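Uncharacterized protein (Magnetospirillum magneticum AMB-1, PDB 5MU5) is a Maf glycosyltransferase involved in flagellum formation, probably by glycosylating flagellin. Local coordinates at residues G128-P136 with F156-W166. Residues are numbered along the deposited sequence; the frame is centred on the assembly and turned at random.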
loop_
_atom_site.group_PDB
_atom_site.type_symbol
_atom_site.label_atom_id
_atom_site.label_comp_id
_atom_site.label_asym_id
_atom_site.label_seq_id
_atom_site.Cartn_x
_atom_site.Cartn_y
_atom_site.Cartn_z
ATOM N N GLY A 128 24.642 -7.523 -1.672
ATOM C CA GLY A 128 25.843 -8.120 -2.205
ATOM C C GLY A 128 25.884 -9.591 -1.809
ATOM O O GLY A 128 25.406 -9.989 -0.731
ATOM N N LEU A 129 26.411 -10.402 -2.719
ATOM C CA LEU A 129 26.644 -11.812 -2.475
ATOM C C LEU A 129 28.141 -12.053 -2.515
ATOM O O LEU A 129 28.699 -12.673 -1.615
ATOM C CB LEU A 129 25.950 -12.667 -3.537
ATOM C CG LEU A 129 26.191 -14.179 -3.497
ATOM C CD1 LEU A 129 25.556 -14.793 -2.270
ATOM C CD2 LEU A 129 25.621 -14.812 -4.741
ATOM N N GLY A 130 28.792 -11.553 -3.563
ATOM C CA GLY A 130 30.181 -11.871 -3.773
ATOM C C GLY A 130 30.202 -13.363 -4.032
ATOM O O GLY A 130 29.343 -13.861 -4.763
ATOM N N LEU A 131 31.144 -14.068 -3.402
ATOM C CA LEU A 131 31.202 -15.514 -3.492
ATOM C C LEU A 131 30.431 -16.195 -2.381
ATOM O O LEU A 131 30.436 -17.410 -2.281
ATOM C CB LEU A 131 32.652 -16.003 -3.550
ATOM C CG LEU A 131 33.351 -15.632 -4.871
ATOM C CD1 LEU A 131 34.793 -16.116 -4.885
ATOM C CD2 LEU A 131 32.614 -16.200 -6.075
ATOM N N GLY A 132 29.748 -15.416 -1.552
ATOM C CA GLY A 132 28.853 -15.980 -0.552
ATOM C C GLY A 132 29.483 -16.598 0.668
ATOM O O GLY A 132 28.822 -17.329 1.396
ATOM N N TYR A 133 30.754 -16.308 0.915
ATOM C CA TYR A 133 31.434 -16.797 2.118
ATOM C C TYR A 133 30.684 -16.420 3.426
ATOM O O TYR A 133 30.706 -17.165 4.396
ATOM C CB TYR A 133 32.866 -16.258 2.168
ATOM C CG TYR A 133 33.778 -16.760 1.064
ATOM C CD1 TYR A 133 33.911 -18.124 0.823
ATOM C CD2 TYR A 133 34.533 -15.880 0.294
ATOM C CE1 TYR A 133 34.750 -18.603 -0.164
ATOM C CE2 TYR A 133 35.385 -16.346 -0.694
ATOM C CZ TYR A 133 35.484 -17.717 -0.921
ATOM O OH TYR A 133 36.313 -18.227 -1.893
ATOM N N GLN A 134 30.009 -15.277 3.445
ATOM C CA GLN A 134 29.242 -14.866 4.627
ATOM C C GLN A 134 28.017 -15.728 4.928
ATOM O O GLN A 134 27.662 -15.897 6.091
ATOM C CB GLN A 134 28.810 -13.379 4.529
ATOM C CG GLN A 134 27.813 -13.016 3.418
ATOM C CD GLN A 134 28.442 -12.878 2.029
ATOM O OE1 GLN A 134 29.636 -13.085 1.858
ATOM N NE2 GLN A 134 27.635 -12.533 1.042
ATOM N N LEU A 135 27.391 -16.294 3.896
ATOM C CA LEU A 135 26.092 -17.004 4.044
ATOM C C LEU A 135 25.992 -18.115 5.076
ATOM O O LEU A 135 25.105 -18.080 5.910
ATOM C CB LEU A 135 25.584 -17.538 2.698
ATOM C CG LEU A 135 25.006 -16.509 1.744
ATOM C CD1 LEU A 135 24.566 -17.214 0.470
ATOM C CD2 LEU A 135 23.839 -15.751 2.358
ATOM N N PRO A 136 26.870 -19.119 5.012
ATOM C CA PRO A 136 26.776 -20.152 6.031
ATOM C C PRO A 136 26.660 -19.568 7.427
ATOM O O PRO A 136 25.797 -19.972 8.186
ATOM C CB PRO A 136 28.101 -20.905 5.897
ATOM C CG PRO A 136 28.576 -20.652 4.509
ATOM C CD PRO A 136 27.967 -19.363 4.051
ATOM N N PHE A 156 29.153 -12.648 -10.095
ATOM C CA PHE A 156 29.353 -13.129 -8.737
ATOM C C PHE A 156 28.407 -14.278 -8.399
ATOM O O PHE A 156 28.812 -15.258 -7.786
ATOM C CB PHE A 156 29.210 -11.999 -7.707
ATOM C CG PHE A 156 30.246 -10.898 -7.841
ATOM C CD1 PHE A 156 31.398 -11.064 -8.619
ATOM C CD2 PHE A 156 30.097 -9.702 -7.129
ATOM C CE1 PHE A 156 32.339 -10.050 -8.713
ATOM C CE2 PHE A 156 31.041 -8.686 -7.227
ATOM C CZ PHE A 156 32.159 -8.860 -8.017
ATOM N N LEU A 157 27.153 -14.164 -8.799
ATOM C CA LEU A 157 26.216 -15.258 -8.576
ATOM C C LEU A 157 26.695 -16.490 -9.344
ATOM O O LEU A 157 26.708 -17.596 -8.812
ATOM C CB LEU A 157 24.804 -14.881 -9.034
ATOM C CG LEU A 157 23.783 -16.011 -8.896
ATOM C CD1 LEU A 157 23.539 -16.359 -7.426
ATOM C CD2 LEU A 157 22.482 -15.627 -9.588
ATOM N N TYR A 158 27.098 -16.275 -10.591
ATOM C CA TYR A 158 27.568 -17.353 -11.441
ATOM C C TYR A 158 28.761 -18.066 -10.828
ATOM O O TYR A 158 28.765 -19.276 -10.755
ATOM C CB TYR A 158 27.913 -16.822 -12.834
ATOM C CG TYR A 158 28.460 -17.874 -13.758
ATOM C CD1 TYR A 158 27.606 -18.700 -14.478
ATOM C CD2 TYR A 158 29.833 -18.053 -13.910
ATOM C CE1 TYR A 158 28.105 -19.672 -15.316
ATOM C CE2 TYR A 158 30.343 -19.034 -14.742
ATOM C CZ TYR A 158 29.464 -19.827 -15.457
ATOM O OH TYR A 158 29.932 -20.803 -16.304
ATOM N N HIS A 159 29.763 -17.312 -10.366
ATOM C CA HIS A 159 30.935 -17.910 -9.713
ATOM C C HIS A 159 30.597 -18.518 -8.372
ATOM O O HIS A 159 31.292 -19.427 -7.946
ATOM C CB HIS A 159 32.037 -16.881 -9.471
ATOM C CG HIS A 159 32.644 -16.346 -10.715
ATOM N ND1 HIS A 159 33.123 -17.164 -11.711
ATOM C CD2 HIS A 159 32.875 -15.076 -11.124
ATOM C CE1 HIS A 159 33.619 -16.423 -12.688
ATOM N NE2 HIS A 159 33.488 -15.152 -12.353
ATOM N N SER A 160 29.568 -17.989 -7.691
ATOM C CA SER A 160 29.132 -18.503 -6.374
ATOM C C SER A 160 28.668 -19.967 -6.442
ATOM O O SER A 160 28.556 -20.649 -5.398
ATOM C CB SER A 160 28.002 -17.657 -5.776
ATOM O OG SER A 160 26.754 -18.008 -6.357
ATOM N N LEU A 161 28.378 -20.437 -7.664
ATOM C CA LEU A 161 28.060 -21.846 -7.887
ATOM C C LEU A 161 29.221 -22.745 -7.478
ATOM O O LEU A 161 29.011 -23.904 -7.147
ATOM C CB LEU A 161 27.719 -22.123 -9.351
ATOM C CG LEU A 161 26.493 -21.431 -9.927
ATOM C CD1 LEU A 161 26.196 -22.024 -11.291
ATOM C CD2 LEU A 161 25.276 -21.528 -9.029
ATOM N N SER A 162 30.435 -22.207 -7.508
ATOM C CA SER A 162 31.603 -22.943 -7.058
ATOM C C SER A 162 31.805 -22.923 -5.547
ATOM O O SER A 162 32.553 -23.737 -5.023
ATOM C CB SER A 162 32.864 -22.390 -7.728
ATOM O OG SER A 162 32.786 -22.569 -9.123
ATOM N N THR A 163 31.144 -22.013 -4.845
ATOM C CA THR A 163 31.476 -21.760 -3.433
ATOM C C THR A 163 30.355 -21.861 -2.410
ATOM O O THR A 163 30.630 -22.059 -1.240
ATOM C CB THR A 163 32.114 -20.359 -3.262
ATOM O OG1 THR A 163 31.337 -19.377 -3.956
ATOM C CG2 THR A 163 33.511 -20.341 -3.820
ATOM N N VAL A 164 29.108 -21.712 -2.828
ATOM C CA VAL A 164 27.996 -21.758 -1.903
ATOM C C VAL A 164 27.257 -23.078 -2.045
ATOM O O VAL A 164 27.174 -23.623 -3.133
ATOM C CB VAL A 164 27.029 -20.624 -2.219
ATOM C CG1 VAL A 164 25.808 -20.679 -1.322
ATOM C CG2 VAL A 164 27.739 -19.293 -2.081
ATOM N N ASP A 165 26.710 -23.580 -0.944
ATOM C CA ASP A 165 25.835 -24.732 -0.993
ATOM C C ASP A 165 24.412 -24.189 -1.197
ATOM O O ASP A 165 23.683 -23.938 -0.249
ATOM C CB ASP A 165 25.936 -25.557 0.294
ATOM C CG ASP A 165 25.313 -26.939 0.147
ATOM O OD1 ASP A 165 24.547 -27.162 -0.818
ATOM O OD2 ASP A 165 25.590 -27.808 0.997
ATOM N N TRP A 166 24.031 -24.013 -2.456
ATOM C CA TRP A 166 22.764 -23.395 -2.800
ATOM C C TRP A 166 21.486 -24.211 -2.612
ATOM O O TRP A 166 20.402 -23.639 -2.469
ATOM C CB TRP A 166 22.819 -22.954 -4.249
ATOM C CG TRP A 166 23.494 -21.673 -4.464
ATOM C CD1 TRP A 166 24.702 -21.467 -5.061
ATOM C CD2 TRP A 166 22.988 -20.392 -4.115
ATOM N NE1 TRP A 166 24.972 -20.129 -5.115
ATOM C CE2 TRP A 166 23.941 -19.441 -4.529
ATOM C CE3 TRP A 166 21.817 -19.952 -3.486
ATOM C CZ2 TRP A 166 23.762 -18.056 -4.338
ATOM C CZ3 TRP A 166 21.632 -18.580 -3.284
ATOM C CH2 TRP A 166 22.602 -17.646 -3.712
#
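Thr163 reaches the turn Leu129-Gly132 through one hydrogen bond, OG1 donating to the carbonyl O of Leu131 at 2.7 Å, in the carbonyl plane and on a lone pair. With chi1 at 48°, OG1 sits between its own backbone N and carbonyl carbon, while CG2 lies 4.0 Å from Tyr133 OH, the two side chains meeting at a slant; that hydroxyl itself bonds to the backbone of Leu47. Beside this bond, Val164 lays CG2 against the same carbonyl and 3.8 Å from Gly132 CA. A valine in place of Thr163 would probably leave the Leu131 carbonyl without this donor and slacken the tie between turn and loop. The two leucines of the turn diverge. Leu131 drives CD2 to 3.5 Å from His159 CB, on the flank of helix 154-160, whereas Leu129 sends CD2 among Leu157 CD1, Ser160 and the edge of the Trp166 ring, near CZ2 (3.8 Å). That ring is pinned by NE1 bonding to Ser160 OG, nearly in the indole plane, and Val164 CG1 sits over one face of it, toward the rim. Gln134 NE2 and Gly132 N grip Leu129 O from opposite faces of its plane, bracing the turn. Here a glycine-rich type II' turn, between strand 123-127 and helix 134-142, packs against helix 154-160 and the loop that follows it, at the C-terminal edge of a four-stranded parallel sheet whose strand order is consistent with a Rossmann-like fold.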